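Local structure of putative efflux transporter (Bacteroides eggerthii, 4L8J) at residues Leu37-Gly43 / Ile62-Asp66; Val56-Ile62 / Lys130-Asp136; Phe135-Thr141 / Ile156-Thr162; Thr185-Glu189 / Phe198-Leu202. The protein probably serves as the periplasmic adaptor (membrane-fusion) subunit of an HlyD-type efflux or secretion system. One frame throughout, in Å; residues are numbered along the deposited sequence. Where two conformers were deposited one is given.

Contacts 1, 2 and 3 form one continuous cluster in the barrel-sandwich domain, whereas contact 4 lies in a separate six-stranded barrel, its centre about 25 Å from that of contact 3. Contact 1 is buried and apolar and has no hydrogen bond across it; the others are partly buried. Contact 2 shares I62 and strand 61-65 with contact 1, but its turn and lysines are exposed, and it relies on backbone bonds and a salt bridge. Contact 3 takes over F135 and D136 from contact 2 and pairs two strands of the other sheet, with an amide over a ring at one end. Contact 4 also pairs strands, one face apolar and the other polar.

Contact 1: residues Leu37-Gly43 / Ile62-Asp66; sequences LAFRVSG and IAAID
Between L37-G43 and I62-D66 the backbones stand apart, with L37 and I62 8.8 Å from CA to CA, and draw together to 5.6 Å at G43 and I65; no hydrogen bond crosses, and side chains fill the interval. The F39 ring is the main piece. I65 CG2 sits 3.7 Å from its centroid and 12° off the normal, a CH-pi contact over the face, while A64 N lies at the ring edge in its plane and A63 CB touches CZ at 3.6 Å. With CG beside its own backbone N (chi1 -76°), the ring reaches across to strand 61-65. The other branch of I65 goes a different way: CG1 stands between backbone N and carbonyl carbon, and CD1 is carried to V41 CG2 and G43 CA, each at 3.8 Å, close to the S42 carbonyl oxygen. At the far end L37 CD1 meets I62 CG1 at 3.9 Å, the two chains crossing at about a right angle. Strand 34-38 belongs to one sheet, and G43 and strand 61-65 to the other; the loop F39-S42 passes between them, and F39 fills the interior of the barrel-sandwich domain beside I156, while I70 of helix 68-95 covers V41 and I65. Held by dispersion and the CH-pi contact, the junction probably depends on close packing rather than on directional bonds.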
loop_
_atom_site.group_PDB
_atom_site.type_symbol
_atom_site.label_atom_id
_atom_site.label_comp_id
_atom_site.label_asym_id
_atom_site.label_seq_id
_atom_site.Cartn_x
_atom_site.Cartn_y
_atom_site.Cartn_z
ATOM N N LEU A 37 60.578 18.482 1.367
ATOM C CA LEU A 37 60.957 19.793 0.845
ATOM C C LEU A 37 62.440 19.920 0.860
ATOM O O LEU A 37 63.084 19.530 1.827
ATOM C CB LEU A 37 60.325 20.941 1.641
ATOM C CG LEU A 37 58.849 21.228 1.415
ATOM C CD1 LEU A 37 58.471 22.540 2.071
ATOM C CD2 LEU A 37 58.516 21.286 -0.075
ATOM N N ALA A 38 62.999 20.440 -0.221
ATOM C CA ALA A 38 64.441 20.594 -0.293
ATOM C C ALA A 38 64.815 21.819 -1.089
ATOM O O ALA A 38 64.036 22.257 -1.948
ATOM C CB ALA A 38 65.050 19.357 -0.931
ATOM N N PHE A 39 66.002 22.378 -0.797
ATOM C CA PHE A 39 66.546 23.513 -1.545
ATOM C C PHE A 39 66.981 23.031 -2.946
ATOM O O PHE A 39 67.307 21.847 -3.118
ATOM C CB PHE A 39 67.746 24.145 -0.800
ATOM C CG PHE A 39 67.409 25.004 0.396
ATOM C CD1 PHE A 39 67.174 26.365 0.252
ATOM C CD2 PHE A 39 67.371 24.460 1.673
ATOM C CE1 PHE A 39 66.889 27.167 1.364
ATOM C CE2 PHE A 39 67.092 25.263 2.788
ATOM C CZ PHE A 39 66.839 26.609 2.620
ATOM N N ARG A 40 66.965 23.927 -3.942
ATOM C CA ARG A 40 67.411 23.566 -5.288
ATOM C C ARG A 40 68.895 23.972 -5.449
ATOM O O ARG A 40 69.499 23.748 -6.503
ATOM C CB ARG A 40 66.514 24.207 -6.365
ATOM C CG ARG A 40 65.072 23.670 -6.354
ATOM C CD ARG A 40 64.179 24.430 -7.314
ATOM N NE ARG A 40 62.765 24.110 -7.095
ATOM C CZ ARG A 40 61.746 24.860 -7.513
ATOM N NH1 ARG A 40 61.970 25.991 -8.172
ATOM N NH2 ARG A 40 60.496 24.488 -7.263
ATOM N N VAL A 41 69.462 24.583 -4.388
ATOM C CA VAL A 41 70.851 25.060 -4.294
ATOM C C VAL A 41 71.475 24.486 -3.034
ATOM O O VAL A 41 70.750 24.040 -2.153
ATOM C CB VAL A 41 70.993 26.611 -4.345
ATOM C CG1 VAL A 41 70.733 27.140 -5.745
ATOM C CG2 VAL A 41 70.102 27.312 -3.325
ATOM N N SER A 42 72.806 24.507 -2.942
ATOM C CA SER A 42 73.554 24.045 -1.776
ATOM C C SER A 42 73.986 25.246 -0.952
ATOM O O SER A 42 74.238 26.323 -1.506
ATOM C CB SER A 42 74.769 23.224 -2.205
ATOM O OG SER A 42 74.383 22.058 -2.917
ATOM N N GLY A 43 74.054 25.072 0.358
ATOM C CA GLY A 43 74.473 26.159 1.226
ATOM C C GLY A 43 74.281 25.888 2.692
ATOM O O GLY A 43 73.942 24.770 3.085
ATOM N N ILE A 62 60.052 28.510 4.790
ATOM C CA ILE A 62 60.353 27.275 5.533
ATOM C C ILE A 62 61.767 27.361 6.063
ATOM O O ILE A 62 62.022 27.034 7.221
ATOM C CB ILE A 62 60.192 26.015 4.617
ATOM C CG1 ILE A 62 58.737 25.851 4.110
ATOM C CG2 ILE A 62 60.716 24.744 5.351
ATOM C CD1 ILE A 62 57.732 25.519 5.205
ATOM N N ALA A 63 62.701 27.774 5.187
ATOM C CA ALA A 63 64.117 27.853 5.529
ATOM C C ALA A 63 64.840 28.740 4.549
ATOM O O ALA A 63 64.362 28.931 3.438
ATOM C CB ALA A 63 64.748 26.457 5.538
ATOM N N ALA A 64 65.981 29.300 4.962
ATOM C CA ALA A 64 66.808 30.115 4.066
ATOM C C ALA A 64 68.259 29.767 4.255
ATOM O O ALA A 64 68.682 29.514 5.382
ATOM C CB ALA A 64 66.591 31.604 4.321
ATOM N N ILE A 65 69.027 29.738 3.150
ATOM C CA ILE A 65 70.483 29.512 3.209
ATOM C C ILE A 65 71.162 30.874 3.096
ATOM O O ILE A 65 70.534 31.822 2.604
ATOM C CB ILE A 65 71.030 28.486 2.163
ATOM C CG1 ILE A 65 70.777 28.936 0.719
ATOM C CG2 ILE A 65 70.511 27.064 2.416
ATOM C CD1 ILE A 65 71.888 28.574 -0.263
ATOM N N ASP A 66 72.434 30.980 3.576
ATOM C CA ASP A 66 73.259 32.186 3.501
ATOM C C ASP A 66 73.432 32.543 2.008
ATOM O O ASP A 66 73.991 31.737 1.260
ATOM C CB ASP A 66 74.617 31.944 4.191
ATOM C CG ASP A 66 75.519 33.152 4.372
ATOM O OD1 ASP A 66 75.167 34.248 3.869
ATOM O OD2 ASP A 66 76.555 33.015 5.056
#

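Contact 2: residues Val56-Ile62 / Lys130-Asp136; sequences VKKGQLI and KLLAPFD
V56 puts CG2 against A133 CB at 3.8 Å, while its backbone pairs with G137. K57 follows with a side chain bent at chi2 and chi3, which curls its ammonium group round to the D136 carboxylate: NZ forms a salt bridge with OD2 at 2.8 Å, from the syn side but 31° out of the carboxylate plane. The second oxygen of the same carboxylate, OD1, receives K58 N on its anti side at 2.8 Å, so both carboxylate oxygens are engaged. K58 itself runs out extended, its CG passing the P134 carbonyl. K57 to Q60 make a type II turn, in which Q60 OE1 also takes K57 N at 3.1 Å. G59 holds the positive phi that such a turn puts at its third position, and sends its N-H almost straight (177°) to A133 O at 2.8 Å. The turn leads into strand 61-65 and lies against A133, at the end of the pair 61-65/130-132 away from the helical hairpin of 68-95 and 102-127, inserted into the lipoyl-like domain as in HlyD-type adaptors. Q60 O takes A133 N at 2.9 Å. L61 then faces L132 as an antiparallel non-hydrogen-bonded pair; its CD1 crosses K130 obliquely, touching CB and CD. I62 N reaches L131 O at 2.9 Å, and with A63 it faces L131 in a classic beta bulge; I62 CG1 also packs against A133 N.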
loop_
_atom_site.group_PDB
_atom_site.type_symbol
_atom_site.label_atom_id
_atom_site.label_comp_id
_atom_site.label_asym_id
_atom_site.label_seq_id
_atom_site.Cartn_x
_atom_site.Cartn_y
_atom_site.Cartn_z
ATOM N N VAL A 56 51.357 25.969 7.999
ATOM C CA VAL A 56 51.913 26.965 7.099
ATOM C C VAL A 56 51.014 27.113 5.869
ATOM O O VAL A 56 50.233 26.219 5.546
ATOM C CB VAL A 56 53.393 26.694 6.709
ATOM C CG1 VAL A 56 54.284 26.632 7.934
ATOM C CG2 VAL A 56 53.548 25.440 5.855
ATOM N N LYS A 57 51.133 28.262 5.207
ATOM C CA LYS A 57 50.415 28.620 3.994
ATOM C C LYS A 57 51.360 28.552 2.799
ATOM O O LYS A 57 52.562 28.724 2.966
ATOM C CB LYS A 57 49.844 30.056 4.132
ATOM C CG LYS A 57 48.782 30.240 5.243
ATOM C CD LYS A 57 47.401 29.618 4.914
ATOM C CE LYS A 57 46.559 30.454 3.966
ATOM N NZ LYS A 57 45.274 29.786 3.617
ATOM N N LYS A 58 50.815 28.345 1.582
ATOM C CA LYS A 58 51.589 28.347 0.348
ATOM C C LYS A 58 52.364 29.669 0.262
ATOM O O LYS A 58 51.799 30.723 0.570
ATOM C CB LYS A 58 50.646 28.167 -0.867
ATOM C CG LYS A 58 51.339 28.331 -2.219
ATOM C CD LYS A 58 50.389 28.224 -3.397
ATOM C CE LYS A 58 51.122 28.433 -4.698
ATOM N NZ LYS A 58 50.323 27.959 -5.858
ATOM N N GLY A 59 53.658 29.590 -0.071
ATOM C CA GLY A 59 54.530 30.759 -0.190
ATOM C C GLY A 59 55.269 31.166 1.069
ATOM O O GLY A 59 56.220 31.957 0.998
ATOM N N GLN A 60 54.823 30.655 2.237
ATOM C CA GLN A 60 55.445 30.961 3.535
ATOM C C GLN A 60 56.879 30.423 3.595
ATOM O O GLN A 60 57.147 29.351 3.051
ATOM C CB GLN A 60 54.616 30.377 4.671
ATOM C CG GLN A 60 55.054 30.810 6.070
ATOM C CD GLN A 60 54.069 30.424 7.129
ATOM O OE1 GLN A 60 52.890 30.167 6.866
ATOM N NE2 GLN A 60 54.511 30.461 8.366
ATOM N N LEU A 61 57.789 31.168 4.261
ATOM C CA LEU A 61 59.184 30.761 4.387
ATOM C C LEU A 61 59.320 29.512 5.277
ATOM O O LEU A 61 58.749 29.451 6.350
ATOM C CB LEU A 61 60.049 31.924 4.947
ATOM C CG LEU A 61 61.566 31.702 5.049
ATOM C CD1 LEU A 61 62.204 31.531 3.679
ATOM C CD2 LEU A 61 62.226 32.854 5.758
ATOM N N ILE A 62 60.052 28.510 4.790
ATOM C CA ILE A 62 60.353 27.275 5.533
ATOM C C ILE A 62 61.767 27.361 6.063
ATOM O O ILE A 62 62.022 27.034 7.221
ATOM C CB ILE A 62 60.192 26.015 4.617
ATOM C CG1 ILE A 62 58.737 25.851 4.110
ATOM C CG2 ILE A 62 60.716 24.744 5.351
ATOM C CD1 ILE A 62 57.732 25.519 5.205
ATOM N N LYS A 130 65.739 30.968 -0.639
ATOM C CA LYS A 130 64.578 30.924 0.262
ATOM C C LYS A 130 63.713 29.757 -0.120
ATOM O O LYS A 130 63.213 29.719 -1.245
ATOM C CB LYS A 130 63.760 32.239 0.215
ATOM C CG LYS A 130 64.590 33.499 0.495
ATOM C CD LYS A 130 64.114 34.240 1.713
ATOM C CE LYS A 130 65.032 35.375 2.099
ATOM N NZ LYS A 130 64.737 36.608 1.327
ATOM N N LEU A 131 63.573 28.769 0.774
ATOM C CA LEU A 131 62.724 27.607 0.499
ATOM C C LEU A 131 61.309 27.924 1.008
ATOM O O LEU A 131 61.148 28.272 2.167
ATOM C CB LEU A 131 63.324 26.358 1.162
ATOM C CG LEU A 131 62.531 25.047 1.111
ATOM C CD1 LEU A 131 62.331 24.569 -0.333
ATOM C CD2 LEU A 131 63.242 23.979 1.955
ATOM N N LEU A 132 60.311 27.890 0.130
ATOM C CA LEU A 132 58.935 28.261 0.480
ATOM C C LEU A 132 57.992 27.064 0.467
ATOM O O LEU A 132 58.286 26.066 -0.195
ATOM C CB LEU A 132 58.416 29.338 -0.504
ATOM C CG LEU A 132 59.341 30.547 -0.785
ATOM C CD1 LEU A 132 58.739 31.440 -1.839
ATOM C CD2 LEU A 132 59.637 31.369 0.480
ATOM N N ALA A 133 56.861 27.153 1.197
ATOM C CA ALA A 133 55.873 26.083 1.216
ATOM C C ALA A 133 55.164 26.025 -0.150
ATOM O O ALA A 133 54.653 27.054 -0.611
ATOM C CB ALA A 133 54.871 26.294 2.347
ATOM N N PRO A 134 55.202 24.873 -0.856
ATOM C CA PRO A 134 54.578 24.812 -2.197
ATOM C C PRO A 134 53.033 24.759 -2.127
ATOM O O PRO A 134 52.359 24.991 -3.146
ATOM C CB PRO A 134 55.178 23.537 -2.797
ATOM C CG PRO A 134 55.399 22.647 -1.617
ATOM C CD PRO A 134 55.787 23.570 -0.471
ATOM N N PHE A 135 52.479 24.464 -0.933
ATOM C CA PHE A 135 51.032 24.419 -0.653
ATOM C C PHE A 135 50.763 24.616 0.847
ATOM O O PHE A 135 51.681 24.457 1.666
ATOM C CB PHE A 135 50.396 23.077 -1.133
ATOM C CG PHE A 135 51.170 21.830 -0.768
ATOM C CD1 PHE A 135 51.162 21.342 0.528
ATOM C CD2 PHE A 135 51.950 21.175 -1.712
ATOM C CE1 PHE A 135 51.919 20.226 0.874
ATOM C CE2 PHE A 135 52.695 20.047 -1.365
ATOM C CZ PHE A 135 52.669 19.581 -0.076
ATOM N N ASP A 136 49.485 24.918 1.211
ATOM C CA ASP A 136 49.041 25.018 2.608
ATOM C C ASP A 136 49.230 23.658 3.249
ATOM O O ASP A 136 48.791 22.654 2.680
ATOM C CB ASP A 136 47.556 25.444 2.686
ATOM C CG ASP A 136 47.237 26.879 2.321
ATOM O OD1 ASP A 136 48.106 27.552 1.727
ATOM O OD2 ASP A 136 46.103 27.323 2.601
#

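Contact 3: residues Phe135-Thr141 / Ile156-Thr162; sequences FDGSIET and IVRLVNT
F135 and N161 lay their flat groups nearly parallel, ring and amide planes 18° apart: ND2 stands 3.4 Å above one ring face, displaced toward the rim and nearest CG. The amide oxygen, OD1, turns instead to R163 N. L159 CD2 comes obliquely to F135 CE1 at 3.4 Å, the two side chains sliding past each other in opposite directions. F135 can lie there because its CG occupies the crowded position between backbone N and carbonyl carbon (chi1 46°). G137 CA lies 3.2 Å from V160 O, and L159 CD1 packs against the G137 carbonyl carbon. Beyond it S138 and V160 exchange two backbone bonds, S138 N to V160 O at 3.1 Å and V160 N to S138 O at 3.0 Å. I139 and L159 share the face turned to the domain interior, where CD1 meets CD1 at 3.8 Å and I62 touches I139. On the other face T141 lies alongside R158, both pointing the same way. E140 N reaches R158 O at 2.8 Å, and T141 N reaches that oxygen only weakly; E140 and T141 thus both face R158. This is a classic beta bulge in an antiparallel pair of the barrel-sandwich domain.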
loop_
_atom_site.group_PDB
_atom_site.type_symbol
_atom_site.label_atom_id
_atom_site.label_comp_id
_atom_site.label_asym_id
_atom_site.label_seq_id
_atom_site.Cartn_x
_atom_site.Cartn_y
_atom_site.Cartn_z
ATOM N N PHE A 135 52.479 24.464 -0.933
ATOM C CA PHE A 135 51.032 24.419 -0.653
ATOM C C PHE A 135 50.763 24.616 0.847
ATOM O O PHE A 135 51.681 24.457 1.666
ATOM C CB PHE A 135 50.396 23.077 -1.133
ATOM C CG PHE A 135 51.170 21.830 -0.768
ATOM C CD1 PHE A 135 51.162 21.342 0.528
ATOM C CD2 PHE A 135 51.950 21.175 -1.712
ATOM C CE1 PHE A 135 51.919 20.226 0.874
ATOM C CE2 PHE A 135 52.695 20.047 -1.365
ATOM C CZ PHE A 135 52.669 19.581 -0.076
ATOM N N ASP A 136 49.485 24.918 1.211
ATOM C CA ASP A 136 49.041 25.018 2.608
ATOM C C ASP A 136 49.230 23.658 3.249
ATOM O O ASP A 136 48.791 22.654 2.680
ATOM C CB ASP A 136 47.556 25.444 2.686
ATOM C CG ASP A 136 47.237 26.879 2.321
ATOM O OD1 ASP A 136 48.106 27.552 1.727
ATOM O OD2 ASP A 136 46.103 27.323 2.601
ATOM N N GLY A 137 49.938 23.600 4.367
ATOM C CA GLY A 137 50.177 22.320 5.015
ATOM C C GLY A 137 50.679 22.413 6.429
ATOM O O GLY A 137 50.658 23.486 7.039
ATOM N N SER A 138 51.119 21.280 6.962
ATOM C CA SER A 138 51.629 21.222 8.310
ATOM C C SER A 138 52.986 20.527 8.333
ATOM O O SER A 138 53.218 19.550 7.608
ATOM C CB SER A 138 50.631 20.555 9.255
ATOM O OG SER A 138 50.595 19.148 9.103
ATOM N N ILE A 139 53.891 21.069 9.154
ATOM C CA ILE A 139 55.235 20.547 9.289
ATOM C C ILE A 139 55.158 19.271 10.094
ATOM O O ILE A 139 54.963 19.308 11.312
ATOM C CB ILE A 139 56.228 21.588 9.898
ATOM C CG1 ILE A 139 56.147 22.979 9.209
ATOM C CG2 ILE A 139 57.656 21.029 9.998
ATOM C CD1 ILE A 139 56.399 23.039 7.683
ATOM N N GLU A 140 55.281 18.140 9.399
ATOM C CA GLU A 140 55.263 16.835 10.045
ATOM C C GLU A 140 56.599 16.596 10.713
ATOM O O GLU A 140 56.630 16.161 11.849
ATOM C CB GLU A 140 54.925 15.716 9.036
ATOM C CG GLU A 140 54.407 14.446 9.697
ATOM C CD GLU A 140 54.233 13.253 8.776
ATOM O OE1 GLU A 140 55.259 12.661 8.362
ATOM O OE2 GLU A 140 53.069 12.888 8.496
ATOM N N THR A 141 57.708 16.907 10.030
ATOM C CA THR A 141 59.043 16.695 10.587
ATOM C C THR A 141 60.034 17.759 10.112
ATOM O O THR A 141 60.041 18.136 8.943
ATOM C CB THR A 141 59.583 15.275 10.203
ATOM O OG1 THR A 141 58.560 14.289 10.340
ATOM C CG2 THR A 141 60.794 14.850 11.026
ATOM N N ILE A 156 64.669 19.013 4.006
ATOM C CA ILE A 156 64.729 20.074 5.015
ATOM C C ILE A 156 63.580 19.834 6.016
ATOM O O ILE A 156 63.809 19.806 7.221
ATOM C CB ILE A 156 64.716 21.477 4.352
ATOM C CG1 ILE A 156 65.890 21.658 3.329
ATOM C CG2 ILE A 156 64.657 22.609 5.388
ATOM C CD1 ILE A 156 67.355 21.579 3.843
ATOM N N VAL A 157 62.359 19.656 5.500
ATOM C CA VAL A 157 61.161 19.335 6.259
ATOM C C VAL A 157 60.283 18.377 5.442
ATOM O O VAL A 157 60.408 18.306 4.214
ATOM C CB VAL A 157 60.306 20.569 6.718
ATOM C CG1 VAL A 157 61.056 21.503 7.669
ATOM C CG2 VAL A 157 59.663 21.315 5.540
ATOM N N ARG A 158 59.355 17.700 6.138
ATOM C CA ARG A 158 58.308 16.846 5.581
ATOM C C ARG A 158 57.026 17.598 5.827
ATOM O O ARG A 158 56.701 17.869 6.975
ATOM C CB ARG A 158 58.315 15.438 6.221
ATOM C CG ARG A 158 59.628 14.700 5.964
ATOM C CD ARG A 158 59.788 13.422 6.758
ATOM N NE ARG A 158 60.986 12.702 6.322
ATOM C CZ ARG A 158 61.311 11.473 6.709
ATOM N NH1 ARG A 158 60.524 10.802 7.542
ATOM N NH2 ARG A 158 62.421 10.902 6.260
ATOM N N LEU A 159 56.386 18.059 4.754
ATOM C CA LEU A 159 55.168 18.851 4.768
ATOM C C LEU A 159 53.969 18.002 4.274
ATOM O O LEU A 159 54.026 17.457 3.163
ATOM C CB LEU A 159 55.373 20.087 3.854
ATOM C CG LEU A 159 54.188 21.064 3.694
ATOM C CD1 LEU A 159 53.973 21.892 4.944
ATOM C CD2 LEU A 159 54.380 21.983 2.504
ATOM N N VAL A 160 52.894 17.898 5.084
ATOM C CA VAL A 160 51.709 17.146 4.667
ATOM C C VAL A 160 50.647 18.152 4.200
ATOM O O VAL A 160 50.399 19.151 4.890
ATOM C CB VAL A 160 51.173 16.119 5.718
ATOM C CG1 VAL A 160 52.223 15.054 6.035
ATOM C CG2 VAL A 160 50.712 16.783 6.997
ATOM N N ASN A 161 50.085 17.923 2.985
ATOM C CA ASN A 161 49.063 18.762 2.381
ATOM C C ASN A 161 47.778 18.655 3.194
ATOM O O ASN A 161 47.283 17.545 3.403
ATOM C CB ASN A 161 48.824 18.344 0.912
ATOM C CG ASN A 161 48.076 19.359 0.092
ATOM O OD1 ASN A 161 47.065 19.919 0.516
ATOM N ND2 ASN A 161 48.565 19.638 -1.108
ATOM N N THR A 162 47.243 19.798 3.654
ATOM C CA THR A 162 46.053 19.816 4.503
ATOM C C THR A 162 44.888 20.504 3.817
ATOM O O THR A 162 43.898 20.795 4.475
ATOM C CB THR A 162 46.358 20.477 5.881
ATOM O OG1 THR A 162 46.691 21.861 5.711
ATOM C CG2 THR A 162 47.433 19.759 6.659
#

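Contact 4: residues Thr185-Glu189 / Phe198-Leu202; sequences TFKVE and FNARL
V188 and F198 bond in both directions, V188 N to F198 O at 2.8 Å and 175°, and F198 N to V188 O at 2.8 Å and 167°, an antiparallel hydrogen-bonded pair. Further along, A200 N reaches F186 O at 3.0 Å with a bent approach (145°). A water lies beside F186 N at 3.0 Å and close to A200 O, where the very short separation makes its exact position doubtful. On the face of F186, V188, F198 and A200, the V188 CG2 methyl, placed beside its backbone N, meets A200 CB at 3.9 Å. The F186 side chain runs along strand 198-202 toward L202, so that CE1 touches L202 CB at 3.9 Å, obliquely. K187 and N199 occupy the other face. K187 bends at chi2 and chi4 and brings NZ to N199 OD1 at 2.7 Å, on a lone pair, a bond that is doubtful, since K187 has a second conformer. N199 itself is positioned from the loop beyond strand 215-221, its N bound by D223 OD2 and its ND2 by D222 O. Outward of the apolar face, I219 covers V188 and A200, while F169 and I241 close on F186. F198 makes edge-to-face contacts with Y231 and F226. The hairpin 185-190/198-205 thereby becomes part of the closed six-stranded barrel, probably the beta-barrel domain of HlyD-type adaptors. Its interior side is held by dispersion between hydrocarbon groups, while on the other face N199 is fixed by polar bonds to D222 and D223.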
loop_
_atom_site.group_PDB
_atom_site.type_symbol
_atom_site.label_atom_id
_atom_site.label_comp_id
_atom_site.label_asym_id
_atom_site.label_seq_id
_atom_site.Cartn_x
_atom_site.Cartn_y
_atom_site.Cartn_z
ATOM N N THR A 185 23.031 13.317 0.423
ATOM C CA THR A 185 23.958 14.088 1.267
ATOM C C THR A 185 24.812 13.159 2.144
ATOM O O THR A 185 24.427 12.026 2.397
ATOM C CB THR A 185 23.196 15.121 2.143
ATOM O OG1 THR A 185 22.365 14.432 3.072
ATOM C CG2 THR A 185 22.372 16.128 1.310
ATOM N N PHE A 186 25.968 13.651 2.595
ATOM C CA PHE A 186 26.908 12.943 3.474
ATOM C C PHE A 186 27.223 13.819 4.645
ATOM O O PHE A 186 27.631 14.968 4.451
ATOM C CB PHE A 186 28.221 12.562 2.743
ATOM C CG PHE A 186 28.060 11.824 1.438
ATOM C CD1 PHE A 186 27.838 12.514 0.253
ATOM C CD2 PHE A 186 28.121 10.435 1.392
ATOM C CE1 PHE A 186 27.691 11.827 -0.957
ATOM C CE2 PHE A 186 27.992 9.750 0.180
ATOM C CZ PHE A 186 27.771 10.448 -0.980
ATOM N N LYS A 187 27.023 13.290 5.855
ATOM C CA LYS A 187 27.327 13.992 7.103
ATOM C C LYS A 187 28.274 13.115 7.909
ATOM O O LYS A 187 27.998 11.925 8.092
ATOM C CB LYS A 187 26.050 14.334 7.898
ATOM C CG LYS A 187 24.999 15.151 7.137
ATOM C CD LYS A 187 25.245 16.654 7.170
ATOM C CE LYS A 187 24.231 17.417 6.342
ATOM N NZ LYS A 187 24.623 17.471 4.911
ATOM N N VAL A 188 29.407 13.687 8.338
ATOM C CA VAL A 188 30.444 12.974 9.086
ATOM C C VAL A 188 30.470 13.348 10.552
ATOM O O VAL A 188 30.498 14.522 10.915
ATOM C CB VAL A 188 31.845 13.216 8.456
ATOM C CG1 VAL A 188 32.969 12.546 9.275
ATOM C CG2 VAL A 188 31.871 12.739 7.018
ATOM N N GLU A 189 30.566 12.327 11.372
ATOM C CA GLU A 189 30.774 12.464 12.799
ATOM C C GLU A 189 32.040 11.662 13.156
ATOM O O GLU A 189 32.046 10.449 12.967
ATOM C CB GLU A 189 29.531 11.998 13.583
ATOM C CG GLU A 189 29.625 12.370 15.063
ATOM C CD GLU A 189 28.551 11.786 15.962
ATOM O OE1 GLU A 189 27.866 10.823 15.550
ATOM O OE2 GLU A 189 28.407 12.291 17.096
ATOM N N PHE A 198 29.678 17.172 10.582
ATOM C CA PHE A 198 30.192 18.008 9.513
ATOM C C PHE A 198 29.665 17.575 8.152
ATOM O O PHE A 198 29.661 16.385 7.845
ATOM C CB PHE A 198 31.733 17.980 9.488
ATOM C CG PHE A 198 32.383 18.437 10.769
ATOM C CD1 PHE A 198 32.634 19.787 10.998
ATOM C CD2 PHE A 198 32.782 17.513 11.736
ATOM C CE1 PHE A 198 33.261 20.206 12.185
ATOM C CE2 PHE A 198 33.373 17.932 12.924
ATOM C CZ PHE A 198 33.622 19.274 13.138
ATOM N N ASN A 199 29.285 18.545 7.317
ATOM C CA ASN A 199 28.874 18.274 5.958
ATOM C C ASN A 199 30.092 17.830 5.159
ATOM O O ASN A 199 31.220 18.290 5.389
ATOM C CB ASN A 199 28.227 19.523 5.323
ATOM C CG ASN A 199 27.767 19.302 3.895
ATOM O OD1 ASN A 199 26.771 18.605 3.631
ATOM N ND2 ASN A 199 28.538 19.817 2.942
ATOM N N ALA A 200 29.865 16.928 4.225
ATOM C CA ALA A 200 30.922 16.433 3.382
ATOM C C ALA A 200 30.397 16.360 1.984
ATOM O O ALA A 200 29.188 16.224 1.799
ATOM C CB ALA A 200 31.383 15.055 3.863
ATOM N N ARG A 201 31.278 16.453 0.995
ATOM C CA ARG A 201 30.834 16.337 -0.377
ATOM C C ARG A 201 31.447 15.107 -1.026
ATOM O O ARG A 201 32.551 14.699 -0.676
ATOM C CB ARG A 201 31.147 17.612 -1.192
ATOM C CG ARG A 201 32.631 17.929 -1.328
ATOM C CD ARG A 201 32.898 18.978 -2.398
ATOM N NE ARG A 201 34.226 18.778 -2.983
ATOM C CZ ARG A 201 35.345 19.268 -2.468
ATOM N NH1 ARG A 201 35.305 20.021 -1.377
ATOM N NH2 ARG A 201 36.516 19.004 -3.034
ATOM N N LEU A 202 30.770 14.578 -2.045
ATOM C CA LEU A 202 31.282 13.454 -2.796
ATOM C C LEU A 202 32.516 13.836 -3.587
ATOM O O LEU A 202 32.480 14.817 -4.325
ATOM C CB LEU A 202 30.204 12.931 -3.766
ATOM C CG LEU A 202 30.611 11.740 -4.629
ATOM C CD1 LEU A 202 30.964 10.497 -3.752
ATOM C CD2 LEU A 202 29.519 11.412 -5.609
HETATM O O HOH W 1 26.812 16.216 1.209
#